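PDB 3TC8: leucine aminopeptidase from Parabacteroides distasonis, which is probably a zinc-dependent exopeptidase of the M28 family, with likely aminopeptidase or glutaminyl-peptide cyclotransferase activity. Local coordinates for residues 53-58 against 65-70; 205-210 against 292-297; 223-228 against 303-308; 252-255 against 261-264. All blocks are in the same frame, centred on the assembly; numbering follows the deposited sequence.

Contact 1 (53-58 against 65-70); sequences YLASEL and VYQQEA
The carboxamide oxygen of Gln67 accepts a hydrogen bond from Arg83 NH1, and the amide anchored in this way lies flat against the methyl of Ala55. The evidence is the near equality of three distances: Ala55 CB is 3.6 Å from Gln67 NE2, 3.7 Å from Gln67 CD and 4.0 Å from Gln67 OE1, so the methyl sits over the flat of the amide and does not abut one end. Gln67 reaches the helix because CG stands beside the backbone N (chi1 -60°) and the chain runs extended beyond it. This is a helix-to-edge-strand contact of an alpha/beta fold: helix 45-60 turns back into strand 64-73, one of the two outermost strands of the mixed sheet, with local axes 9.0 Å apart and nearly antiparallel at 160°. Closer to the turn, Val65 splits its two methyls. CG2, beside the backbone N, is 3.8 Å from Leu58 CB and also faces the carbonyl oxygen of Ala55; CG1, anti to the N, lies more loosely against the same alanine, 4.3 Å from Ala55 CB. Leu58 meets Val65 through CB, its other side-chain carbons lying farther off. It also packs on Ile85 of the neighbouring strand 79-89 and on Ala139 of helix 125-144.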
loop_
_atom_site.group_PDB
_atom_site.type_symbol
_atom_site.label_atom_id
_atom_site.label_comp_id
_atom_site.label_asym_id
_atom_site.label_seq_id
_atom_site.Cartn_x
_atom_site.Cartn_y
_atom_site.Cartn_z
ATOM N N TYR A 53 -5.140 14.040 -7.918
ATOM C CA TYR A 53 -4.938 13.148 -9.049
ATOM C C TYR A 53 -5.421 11.724 -8.756
ATOM O O TYR A 53 -6.142 11.134 -9.562
ATOM C CB TYR A 53 -3.451 13.168 -9.415
ATOM C CG TYR A 53 -3.081 12.117 -10.439
ATOM C CD1 TYR A 53 -3.390 12.247 -11.772
ATOM C CD2 TYR A 53 -2.476 10.958 -10.039
ATOM C CE1 TYR A 53 -3.101 11.263 -12.694
ATOM C CE2 TYR A 53 -2.176 9.911 -10.959
ATOM C CZ TYR A 53 -2.559 10.082 -12.288
ATOM O OH TYR A 53 -2.293 9.113 -13.220
ATOM N N LEU A 54 -5.081 11.188 -7.593
ATOM C CA LEU A 54 -5.501 9.847 -7.242
ATOM C C LEU A 54 -7.016 9.744 -7.138
ATOM O O LEU A 54 -7.625 8.785 -7.615
ATOM C CB LEU A 54 -4.854 9.419 -5.906
ATOM C CG LEU A 54 -3.345 9.270 -5.940
ATOM C CD1 LEU A 54 -2.811 8.974 -4.543
ATOM C CD2 LEU A 54 -2.887 8.214 -6.952
ATOM N N ALA A 55 -7.641 10.739 -6.517
ATOM C CA ALA A 55 -9.089 10.757 -6.397
ATOM C C ALA A 55 -9.765 10.771 -7.768
ATOM O O ALA A 55 -10.761 10.085 -8.011
ATOM C CB ALA A 55 -9.566 11.914 -5.554
ATOM N N SER A 56 -9.256 11.614 -8.668
ATOM C CA SER A 56 -9.835 11.705 -10.004
ATOM C C SER A 56 -9.643 10.438 -10.824
ATOM O O SER A 56 -10.517 10.108 -11.637
ATOM C CB SER A 56 -9.392 12.975 -10.736
ATOM O OG SER A 56 -8.068 12.929 -11.068
ATOM N N GLU A 57 -8.536 9.756 -10.630
ATOM C CA GLU A 57 -8.288 8.569 -11.347
ATOM C C GLU A 57 -9.327 7.455 -10.897
ATOM O O GLU A 57 -9.983 6.809 -11.717
ATOM C CB GLU A 57 -6.785 8.246 -11.192
ATOM C CG GLU A 57 -6.334 7.295 -12.228
ATOM C CD GLU A 57 -6.186 7.898 -13.663
ATOM O OE1 GLU A 57 -6.147 7.091 -14.628
ATOM O OE2 GLU A 57 -6.125 9.155 -13.833
ATOM N N LEU A 58 -9.546 7.323 -9.569
ATOM C CA LEU A 58 -10.539 6.358 -9.102
ATOM C C LEU A 58 -11.939 6.714 -9.613
ATOM O O LEU A 58 -12.715 5.844 -9.984
ATOM C CB LEU A 58 -10.523 6.254 -7.567
ATOM C CG LEU A 58 -9.284 5.616 -6.964
ATOM C CD1 LEU A 58 -9.378 5.801 -5.439
ATOM C CD2 LEU A 58 -9.112 4.161 -7.347
ATOM N N VAL A 65 -16.178 7.607 -4.777
ATOM C CA VAL A 65 -14.968 8.059 -4.094
ATOM C C VAL A 65 -15.343 8.851 -2.847
ATOM O O VAL A 65 -16.191 9.749 -2.895
ATOM C CB VAL A 65 -14.081 8.893 -5.056
ATOM C CG1 VAL A 65 -12.870 9.484 -4.286
ATOM C CG2 VAL A 65 -13.659 8.019 -6.213
ATOM N N TYR A 66 -14.691 8.493 -1.765
ATOM C CA TYR A 66 -14.761 9.230 -0.510
ATOM C C TYR A 66 -13.395 9.776 -0.183
ATOM O O TYR A 66 -12.428 9.057 -0.276
ATOM C CB TYR A 66 -15.163 8.287 0.638
ATOM C CG TYR A 66 -16.351 7.443 0.492
ATOM C CD1 TYR A 66 -16.321 6.304 -0.281
ATOM C CD2 TYR A 66 -17.494 7.699 1.207
ATOM C CE1 TYR A 66 -17.388 5.452 -0.394
ATOM C CE2 TYR A 66 -18.607 6.868 1.104
ATOM C CZ TYR A 66 -18.532 5.733 0.317
ATOM O OH TYR A 66 -19.634 4.905 0.193
ATOM N N GLN A 67 -13.310 11.044 0.156
ATOM C CA GLN A 67 -12.065 11.653 0.575
ATOM C C GLN A 67 -12.170 12.001 2.041
ATOM O O GLN A 67 -12.901 12.925 2.391
ATOM C CB GLN A 67 -11.708 12.859 -0.298
ATOM C CG GLN A 67 -11.543 12.462 -1.775
ATOM C CD GLN A 67 -11.109 13.628 -2.637
ATOM O OE1 GLN A 67 -10.104 14.228 -2.374
ATOM N NE2 GLN A 67 -11.866 13.946 -3.643
ATOM N N GLN A 68 -11.526 11.243 2.887
ATOM C CA GLN A 68 -11.649 11.402 4.307
ATOM C C GLN A 68 -10.528 12.313 4.795
ATOM O O GLN A 68 -9.404 11.895 4.815
ATOM C CB GLN A 68 -11.584 10.030 4.940
ATOM C CG GLN A 68 -11.552 10.044 6.435
ATOM C CD GLN A 68 -11.552 8.604 6.979
ATOM O OE1 GLN A 68 -10.604 7.890 6.838
ATOM N NE2 GLN A 68 -12.679 8.223 7.606
ATOM N N GLU A 69 -10.870 13.545 5.123
ATOM C CA GLU A 69 -9.872 14.492 5.562
ATOM C C GLU A 69 -9.879 14.595 7.075
ATOM O O GLU A 69 -10.934 14.709 7.663
ATOM C CB GLU A 69 -10.129 15.850 4.925
ATOM C CG GLU A 69 -9.973 15.772 3.418
ATOM C CD GLU A 69 -10.251 17.028 2.712
ATOM O OE1 GLU A 69 -11.448 17.365 2.575
ATOM O OE2 GLU A 69 -9.291 17.652 2.241
ATOM N N ALA A 70 -8.711 14.602 7.693
ATOM C CA ALA A 70 -8.603 14.687 9.133
ATOM C C ALA A 70 -7.269 15.303 9.476
ATOM O O ALA A 70 -6.273 15.068 8.791
ATOM C CB ALA A 70 -8.695 13.314 9.772
#

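Contact 2 (205-210 against 292-297); sequences KNATFF and RETLKA
The backbones of Lys205 and Thr294 come within 6.2 Å, CA to CA, where an irregular segment meets the first turn of helix 292-308. Residues 205-208 are loop, with Asn206 in the left-handed helical region (phi 59°, psi 31°), and the chain then straightens into strand 209-211, which is hydrogen-bonded through Phe209 to the short strand 239-240. The contact thus seats the start of the last helix of this M28-type alpha/beta fold on the loop leading into a small two-strand pairing. Thr294 does nearly all the touching from the helix side, and its two branches divide the work. Its chi1 of -53° sets OG1 beside the backbone N and leaves CG2 anti to it, which turns CG2 to Ala207 CB at 3.7 Å and to Phe209 CZ at 4.0 Å, the aromatic side chain crossing the threonine at a slant. Phe209 is itself set by an edge-to-face stack with Phe239. The hydroxyl goes to the loop: OG1 donates to Gly204 O and accepts from a water. Thr294 N is also engaged, by Asp291 OD1. A valine in place of Thr294 would probably leave Gly204 O and the bridging water without their hydroxyl mate, and the loop less firmly held. Direct bonding of Thr294 OG1 to Asn206 N, 3.7 Å away, is replaced by that water, which lies 3.0 Å from Thr294 OG1 and accepts a hydrogen bond from Asn206 N, also at 3.0 Å.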
loop_
_atom_site.group_PDB
_atom_site.type_symbol
_atom_site.label_atom_id
_atom_site.label_comp_id
_atom_site.label_asym_id
_atom_site.label_seq_id
_atom_site.Cartn_x
_atom_site.Cartn_y
_atom_site.Cartn_z
ATOM N N LYS A 205 12.818 -4.332 -8.365
ATOM C CA LYS A 205 13.386 -5.406 -9.155
ATOM C C LYS A 205 13.727 -6.583 -8.245
ATOM O O LYS A 205 14.364 -6.379 -7.195
ATOM C CB LYS A 205 14.625 -4.939 -9.901
ATOM C CG LYS A 205 15.113 -5.927 -10.930
ATOM C CD LYS A 205 16.387 -5.444 -11.622
ATOM C CE LYS A 205 17.008 -6.516 -12.459
ATOM N NZ LYS A 205 16.081 -6.846 -13.558
ATOM N N ASN A 206 13.302 -7.800 -8.603
ATOM C CA ASN A 206 13.625 -9.010 -7.826
ATOM C C ASN A 206 13.147 -8.981 -6.356
ATOM O O ASN A 206 13.710 -9.646 -5.496
ATOM C CB ASN A 206 15.085 -9.346 -7.942
ATOM C CG ASN A 206 15.499 -9.644 -9.365
ATOM O OD1 ASN A 206 14.791 -10.339 -10.118
ATOM N ND2 ASN A 206 16.675 -9.161 -9.746
ATOM N N ALA A 207 12.041 -8.292 -6.114
ATOM C CA ALA A 207 11.415 -8.276 -4.800
ATOM C C ALA A 207 11.092 -9.714 -4.383
ATOM O O ALA A 207 10.774 -10.581 -5.222
ATOM C CB ALA A 207 10.134 -7.449 -4.803
ATOM N N THR A 208 11.075 -9.942 -3.079
ATOM C CA THR A 208 10.712 -11.214 -2.488
ATOM C C THR A 208 9.659 -11.001 -1.422
ATOM O O THR A 208 9.945 -10.397 -0.394
ATOM C CB THR A 208 11.943 -11.938 -1.946
ATOM O OG1 THR A 208 12.681 -11.118 -1.041
ATOM C CG2 THR A 208 12.860 -12.398 -3.065
ATOM N N PHE A 209 8.466 -11.533 -1.680
ATOM C CA PHE A 209 7.346 -11.431 -0.777
ATOM C C PHE A 209 7.251 -12.719 0.035
ATOM O O PHE A 209 6.929 -13.791 -0.505
ATOM C CB PHE A 209 6.026 -11.217 -1.536
ATOM C CG PHE A 209 6.093 -10.138 -2.600
ATOM C CD1 PHE A 209 6.631 -8.891 -2.360
ATOM C CD2 PHE A 209 5.573 -10.382 -3.871
ATOM C CE1 PHE A 209 6.667 -7.909 -3.327
ATOM C CE2 PHE A 209 5.593 -9.392 -4.839
ATOM C CZ PHE A 209 6.144 -8.172 -4.588
ATOM N N PHE A 210 7.581 -12.630 1.331
ATOM C CA PHE A 210 7.470 -13.761 2.230
ATOM C C PHE A 210 6.119 -13.694 2.939
ATOM O O PHE A 210 5.394 -12.699 2.910
ATOM C CB PHE A 210 8.626 -13.711 3.250
ATOM C CG PHE A 210 9.967 -14.116 2.712
ATOM C CD1 PHE A 210 10.718 -13.271 1.908
ATOM C CD2 PHE A 210 10.457 -15.357 3.011
ATOM C CE1 PHE A 210 11.936 -13.655 1.436
ATOM C CE2 PHE A 210 11.701 -15.755 2.512
ATOM C CZ PHE A 210 12.428 -14.903 1.751
ATOM N N ARG A 292 8.664 -3.542 -13.977
ATOM C CA ARG A 292 7.398 -3.994 -14.500
ATOM C C ARG A 292 7.128 -5.461 -14.160
ATOM O O ARG A 292 5.975 -5.829 -13.973
ATOM C CB ARG A 292 7.343 -3.759 -15.994
ATOM C CG ARG A 292 7.215 -2.331 -16.364
ATOM C CD ARG A 292 7.554 -2.092 -17.829
ATOM N NE ARG A 292 7.385 -0.695 -18.250
ATOM C CZ ARG A 292 8.284 0.251 -18.080
ATOM N NH1 ARG A 292 9.432 -0.016 -17.477
ATOM N NH2 ARG A 292 8.057 1.466 -18.554
ATOM N N GLU A 293 8.150 -6.296 -14.182
ATOM C CA GLU A 293 7.923 -7.709 -13.902
ATOM C C GLU A 293 7.459 -7.911 -12.452
ATOM O O GLU A 293 6.599 -8.749 -12.186
ATOM C CB GLU A 293 9.148 -8.549 -14.266
ATOM C CG GLU A 293 9.332 -8.823 -15.770
ATOM C CD GLU A 293 9.380 -7.582 -16.653
ATOM O OE1 GLU A 293 8.412 -7.334 -17.432
ATOM O OE2 GLU A 293 10.406 -6.863 -16.610
ATOM N N THR A 294 8.036 -7.154 -11.509
ATOM C CA THR A 294 7.580 -7.263 -10.127
ATOM C C THR A 294 6.135 -6.793 -10.001
ATOM O O THR A 294 5.306 -7.439 -9.370
ATOM C CB THR A 294 8.475 -6.437 -9.188
ATOM O OG1 THR A 294 9.823 -6.839 -9.430
ATOM C CG2 THR A 294 8.101 -6.629 -7.753
ATOM N N LEU A 295 5.834 -5.615 -10.571
ATOM C CA LEU A 295 4.474 -5.108 -10.508
ATOM C C LEU A 295 3.487 -6.105 -11.104
ATOM O O LEU A 295 2.410 -6.278 -10.564
ATOM C CB LEU A 295 4.408 -3.773 -11.238
ATOM C CG LEU A 295 5.103 -2.579 -10.604
ATOM C CD1 LEU A 295 5.185 -1.412 -11.558
ATOM C CD2 LEU A 295 4.413 -2.138 -9.287
ATOM N N LYS A 296 3.851 -6.716 -12.231
ATOM C CA LYS A 296 2.985 -7.705 -12.868
ATOM C C LYS A 296 2.696 -8.862 -11.933
ATOM O O LYS A 296 1.549 -9.328 -11.824
ATOM C CB LYS A 296 3.649 -8.195 -14.158
ATOM C CG LYS A 296 2.839 -9.267 -14.907
ATOM C CD LYS A 296 1.483 -8.815 -15.366
ATOM C CE LYS A 296 0.900 -9.770 -16.364
ATOM N NZ LYS A 296 -0.494 -9.440 -16.764
ATOM N N ALA A 297 3.729 -9.392 -11.286
ATOM C CA ALA A 297 3.546 -10.545 -10.401
ATOM C C ALA A 297 2.574 -10.202 -9.273
ATOM O O ALA A 297 1.663 -10.963 -8.974
ATOM C CB ALA A 297 4.888 -10.994 -9.842
HETATM O O HOH W 1 11.817 -8.247 -11.124
#

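Contact 3 (223-228 against 303-308); sequences VEMVWS and LEVIYN
Met225, deposited as selenomethionine, leaves helix 213-233 with CG anti to its backbone nitrogen (chi1 171°) and runs straight to the selenium, where chi3 of 63° folds CE round onto Val305. That bend makes the terminal methyl the nearest point: Met225 CE is 3.5 Å from Val305 CG1, and Met225 SE follows at 3.9 Å from the same methyl. Val305 has CG1 anti to its own N and CG2 beside it, a fork that sends one methyl to each of two successive residues. The second branch meets Val226, where Val305 CG2 lies 4.0 Å from Val226 CA and 4.1 Å from Val226 CG2; these two side chains stand at about a right angle, whereas methionine and valine meet aslant. Val305 was deposited in two conformers, and the distances hold for one of them. The contact is a helix pair on one face of the central sheet, helix 213-233 beside helix 292-308, with a CA-CA approach of 6.4 Å between Val226 and Val305. Beneath both, Tyr195 of strand 195-200 touches Met225, Val305 and Ile306, and Val226 rests on Ile197 and Ile263. Away from the interface, within 303-308, Asn308 ND2 donates to Glu304 OE2 at 2.9 Å, with a fairly straight N-H...O angle of 157°. The acceptor is approached from well above the carboxylate plane, and the same oxygen forms a salt bridge with Arg309.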
loop_
_atom_site.group_PDB
_atom_site.type_symbol
_atom_site.label_atom_id
_atom_site.label_comp_id
_atom_site.label_asym_id
_atom_site.label_seq_id
_atom_site.Cartn_x
_atom_site.Cartn_y
_atom_site.Cartn_z
ATOM N N VAL A 223 -3.347 -15.619 3.247
ATOM C CA VAL A 223 -1.979 -15.808 2.809
ATOM C C VAL A 223 -1.875 -17.011 1.869
ATOM O O VAL A 223 -1.294 -16.944 0.788
ATOM C CB VAL A 223 -0.967 -15.937 3.979
ATOM C CG1 VAL A 223 0.431 -16.208 3.448
ATOM C CG2 VAL A 223 -0.996 -14.687 4.875
ATOM N N GLU A 224 -2.397 -18.146 2.328
ATOM C CA GLU A 224 -2.305 -19.360 1.548
ATOM C C GLU A 224 -2.984 -19.229 0.184
ATOM O O GLU A 224 -2.458 -19.682 -0.820
ATOM C CB GLU A 224 -2.816 -20.561 2.331
ATOM C CG GLU A 224 -1.866 -20.880 3.512
ATOM C CD GLU A 224 -0.467 -21.210 3.066
ATOM O OE1 GLU A 224 -0.334 -22.051 2.113
ATOM O OE2 GLU A 224 0.484 -20.650 3.667
HETATM N N MSE A 225 -4.159 -18.629 0.157
HETATM C CA MSE A 225 -4.869 -18.444 -1.095
HETATM C C MSE A 225 -4.064 -17.592 -2.070
HETATM O O MSE A 225 -3.943 -17.935 -3.249
HETATM C CB MSE A 225 -6.186 -17.752 -0.805
HETATM C CG MSE A 225 -6.995 -17.262 -2.025
HETATM SE SE MSE A 225 -8.667 -16.461 -1.645
HETATM C CE MSE A 225 -8.049 -14.948 -0.620
ATOM N N VAL A 226 -3.500 -16.489 -1.589
ATOM C CA VAL A 226 -2.720 -15.610 -2.430
ATOM C C VAL A 226 -1.422 -16.262 -2.909
ATOM O O VAL A 226 -1.096 -16.205 -4.095
ATOM C CB VAL A 226 -2.459 -14.235 -1.698
ATOM C CG1 VAL A 226 -1.464 -13.373 -2.474
ATOM C CG2 VAL A 226 -3.778 -13.533 -1.491
ATOM N N TRP A 227 -0.675 -16.909 -1.994
ATOM C CA TRP A 227 0.573 -17.493 -2.374
ATOM C C TRP A 227 0.352 -18.681 -3.321
ATOM O O TRP A 227 1.166 -18.906 -4.228
ATOM C CB TRP A 227 1.403 -17.916 -1.121
ATOM C CG TRP A 227 2.414 -16.867 -0.669
ATOM C CD1 TRP A 227 3.745 -17.039 -0.684
ATOM C CD2 TRP A 227 2.187 -15.488 -0.281
ATOM N NE1 TRP A 227 4.379 -15.879 -0.302
ATOM C CE2 TRP A 227 3.438 -14.925 -0.031
ATOM C CE3 TRP A 227 1.062 -14.729 -0.069
ATOM C CZ2 TRP A 227 3.605 -13.590 0.346
ATOM C CZ3 TRP A 227 1.214 -13.390 0.290
ATOM C CH2 TRP A 227 2.472 -12.852 0.519
ATOM N N SER A 228 -0.718 -19.436 -3.133
ATOM C CA SER A 228 -1.029 -20.537 -4.037
ATOM C C SER A 228 -1.423 -20.029 -5.412
ATOM O O SER A 228 -1.007 -20.592 -6.423
ATOM C CB SER A 228 -2.159 -21.377 -3.450
ATOM O OG SER A 228 -1.683 -22.154 -2.350
ATOM N N LEU A 303 -5.464 -9.809 -8.915
ATOM C CA LEU A 303 -6.632 -9.971 -9.784
ATOM C C LEU A 303 -7.153 -11.410 -9.757
ATOM O O LEU A 303 -8.331 -11.664 -9.714
ATOM C CB LEU A 303 -6.283 -9.574 -11.236
ATOM C CG LEU A 303 -6.090 -8.079 -11.472
ATOM C CD1 LEU A 303 -5.654 -7.841 -12.903
ATOM C CD2 LEU A 303 -7.340 -7.289 -11.170
ATOM N N GLU A 304 -6.241 -12.349 -9.888
ATOM C CA GLU A 304 -6.633 -13.775 -9.863
ATOM C C GLU A 304 -7.432 -14.126 -8.617
ATOM O O GLU A 304 -8.424 -14.837 -8.697
ATOM C CB GLU A 304 -5.412 -14.657 -10.010
ATOM C CG GLU A 304 -5.720 -16.168 -10.093
ATOM C CD GLU A 304 -6.352 -16.578 -11.428
ATOM O OE1 GLU A 304 -6.147 -15.883 -12.446
ATOM O OE2 GLU A 304 -7.002 -17.653 -11.487
ATOM N N VAL A 305 -7.004 -13.621 -7.465
ATOM C CA VAL A 305 -7.618 -13.910 -6.223
ATOM C C VAL A 305 -9.016 -13.281 -6.106
ATOM O O VAL A 305 -10.012 -13.935 -5.704
ATOM C CB VAL A 305 -6.659 -13.450 -5.120
ATOM C CG1 VAL A 305 -7.342 -13.478 -3.753
ATOM C CG2 VAL A 305 -5.418 -14.328 -5.152
ATOM N N ILE A 306 -9.132 -11.990 -6.441
ATOM C CA ILE A 306 -10.394 -11.316 -6.236
ATOM C C ILE A 306 -11.445 -11.709 -7.276
ATOM O O ILE A 306 -12.626 -11.650 -6.983
ATOM C CB ILE A 306 -10.263 -9.773 -6.111
ATOM C CG1 ILE A 306 -9.864 -9.124 -7.461
ATOM C CG2 ILE A 306 -9.273 -9.416 -4.994
ATOM C CD1 ILE A 306 -9.733 -7.625 -7.435
ATOM N N TYR A 307 -11.014 -12.072 -8.480
ATOM C CA TYR A 307 -11.947 -12.524 -9.505
ATOM C C TYR A 307 -12.213 -14.001 -9.440
ATOM O O TYR A 307 -13.256 -14.424 -9.965
ATOM C CB TYR A 307 -11.390 -12.226 -10.900
ATOM C CG TYR A 307 -11.588 -10.792 -11.346
ATOM C CD1 TYR A 307 -10.731 -9.765 -10.934
ATOM C CD2 TYR A 307 -12.618 -10.453 -12.176
ATOM C CE1 TYR A 307 -10.906 -8.458 -11.366
ATOM C CE2 TYR A 307 -12.822 -9.134 -12.600
ATOM C CZ TYR A 307 -11.980 -8.115 -12.183
ATOM O OH TYR A 307 -12.078 -6.822 -12.598
ATOM N N ASN A 308 -11.282 -14.803 -8.945
ATOM C CA ASN A 308 -11.272 -16.199 -9.307
ATOM C C ASN A 308 -10.720 -17.147 -8.250
ATOM O O ASN A 308 -10.394 -18.278 -8.589
ATOM C CB ASN A 308 -10.497 -16.383 -10.615
ATOM C CG ASN A 308 -10.790 -17.670 -11.332
ATOM O OD1 ASN A 308 -11.944 -18.139 -11.357
ATOM N ND2 ASN A 308 -9.787 -18.205 -11.987
#

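Contact 4 (252-255 against 261-264); sequences QYVI and PSID
Ile255 and Val254, adjacent on helix 250-258, approach Ser262 by different branches and grip different parts of it. The isoleucine's chain, with CG1 beside the backbone N (chi1 -69°) and CD1 carried on by a nearly extended chi2 of 162°, passes alongside the serine backbone: Ile255 CG1 lies 3.8 Å from Ser262 N and 4.0 Å from Ser262 CB, while Ile255 CD1 comes to 3.5 Å from Ser262 O. That carbonyl oxygen is buried without a polar partner in the model, and its nearest neighbour from 252-255 is the CD1 methyl. Val254 instead turns a single methyl to the hydroxyl, Val254 CG1 being 3.5 Å from Ser262 OG. The serine side chain points to the helix, yet its polar need is met close by, since OG is hydrogen-bonded to Ile260 O in the intervening turn; the valine thus packs on an oxygen already engaged. An alanine in place of Ile255 would probably open a gap along Ser262, leaving its N, CB and unpartnered O without their apolar cover. Val254 also touches Thr179 and Trp182 of helix 177-184. Ile263 points away from 252-255 and touches Ser215 and Val223 of helix 213-233, and its backbone bonds to Gly196 and Leu198 pair the strand in parallel with 195-200. The geometry is that of a helix leading through a short connection into one of the outermost strands of a mixed sheet, layered between helices as in the alpha/beta fold of M28 peptidases.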
loop_
_atom_site.group_PDB
_atom_site.type_symbol
_atom_site.label_atom_id
_atom_site.label_comp_id
_atom_site.label_asym_id
_atom_site.label_seq_id
_atom_site.Cartn_x
_atom_site.Cartn_y
_atom_site.Cartn_z
ATOM N N GLN A 252 -1.949 -4.110 10.276
ATOM C CA GLN A 252 -2.156 -4.426 11.704
ATOM C C GLN A 252 -3.282 -3.599 12.314
ATOM O O GLN A 252 -3.980 -4.057 13.197
ATOM C CB GLN A 252 -0.898 -4.298 12.519
ATOM C CG GLN A 252 -0.509 -2.944 12.867
ATOM C CD GLN A 252 0.865 -2.944 13.525
ATOM O OE1 GLN A 252 1.804 -3.485 12.954
ATOM N NE2 GLN A 252 0.996 -2.255 14.669
ATOM N N TYR A 253 -3.434 -2.360 11.827
ATOM C CA TYR A 253 -4.430 -1.463 12.345
ATOM C C TYR A 253 -5.811 -1.730 11.760
ATOM O O TYR A 253 -6.811 -1.472 12.410
ATOM C CB TYR A 253 -3.952 -0.015 12.196
ATOM C CG TYR A 253 -2.775 0.329 13.022
ATOM C CD1 TYR A 253 -2.902 0.542 14.391
ATOM C CD2 TYR A 253 -1.520 0.399 12.465
ATOM C CE1 TYR A 253 -1.789 0.879 15.178
ATOM C CE2 TYR A 253 -0.389 0.699 13.240
ATOM C CZ TYR A 253 -0.522 0.942 14.577
ATOM O OH TYR A 253 0.576 1.269 15.314
ATOM N N VAL A 254 -5.848 -2.264 10.535
ATOM C CA VAL A 254 -7.110 -2.735 9.970
ATOM C C VAL A 254 -7.586 -3.958 10.777
ATOM O O VAL A 254 -8.771 -4.026 11.132
ATOM C CB VAL A 254 -6.971 -3.053 8.490
ATOM C CG1 VAL A 254 -8.231 -3.711 7.957
ATOM C CG2 VAL A 254 -6.584 -1.785 7.691
ATOM N N ILE A 255 -6.680 -4.876 11.108
ATOM C CA ILE A 255 -6.997 -6.066 11.887
ATOM C C ILE A 255 -7.516 -5.656 13.267
ATOM O O ILE A 255 -8.589 -6.074 13.697
ATOM C CB ILE A 255 -5.750 -6.972 11.987
ATOM C CG1 ILE A 255 -5.417 -7.590 10.624
ATOM C CG2 ILE A 255 -5.978 -8.089 13.059
ATOM C CD1 ILE A 255 -3.949 -8.154 10.541
ATOM N N PRO A 261 -9.627 -9.649 8.695
ATOM C CA PRO A 261 -8.391 -10.410 8.486
ATOM C C PRO A 261 -7.656 -9.874 7.252
ATOM O O PRO A 261 -8.227 -9.891 6.172
ATOM C CB PRO A 261 -8.867 -11.862 8.288
ATOM C CG PRO A 261 -10.246 -11.886 8.937
ATOM C CD PRO A 261 -10.820 -10.515 8.647
ATOM N N SER A 262 -6.405 -9.466 7.439
ATOM C CA SER A 262 -5.679 -8.744 6.382
ATOM C C SER A 262 -4.257 -9.222 6.304
ATOM O O SER A 262 -3.640 -9.606 7.317
ATOM C CB SER A 262 -5.734 -7.246 6.609
ATOM O OG SER A 262 -7.031 -6.741 6.650
ATOM N N ILE A 263 -3.717 -9.186 5.095
ATOM C CA ILE A 263 -2.355 -9.575 4.835
ATOM C C ILE A 263 -1.572 -8.420 4.211
ATOM O O ILE A 263 -2.149 -7.473 3.647
ATOM C CB ILE A 263 -2.304 -10.810 3.916
ATOM C CG1 ILE A 263 -2.639 -10.490 2.453
ATOM C CG2 ILE A 263 -3.198 -11.941 4.477
ATOM C CD1 ILE A 263 -2.268 -11.617 1.487
ATOM N N ASP A 264 -0.246 -8.559 4.277
ATOM C CA ASP A 264 0.693 -7.610 3.685
ATOM C C ASP A 264 1.548 -8.300 2.671
ATOM O O ASP A 264 2.221 -9.285 3.028
ATOM C CB ASP A 264 1.558 -6.993 4.795
ATOM C CG ASP A 264 2.312 -5.759 4.397
ATOM O OD1 ASP A 264 2.270 -5.286 3.252
ATOM O OD2 ASP A 264 3.013 -5.213 5.347
#

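How the contacts relate
Contacts 1 and 4 sit at the two outermost strands of the same mixed sheet, 64-73 and 262-266, their centres 22 Å apart. Contacts 2, 3 and 4 form a connected group: Phe210 O of contact 2 lies 3.3 Å from Trp227 CZ2 of contact 3, and Val223 CG2 of contact 3 lies 3.5 Å from Ile263 CG2 of contact 4. Helix 292-308 serves contacts 2 and 3 in turn, through residues 292-297 and 303-308. Contact 1 touches none of the others. The zinc ion is bound by Asp127, Asp160 and His281; Phe209 of contact 2 lies about 12 Å from Asp127, side chain to side chain, and the remaining contacts are remote from the site.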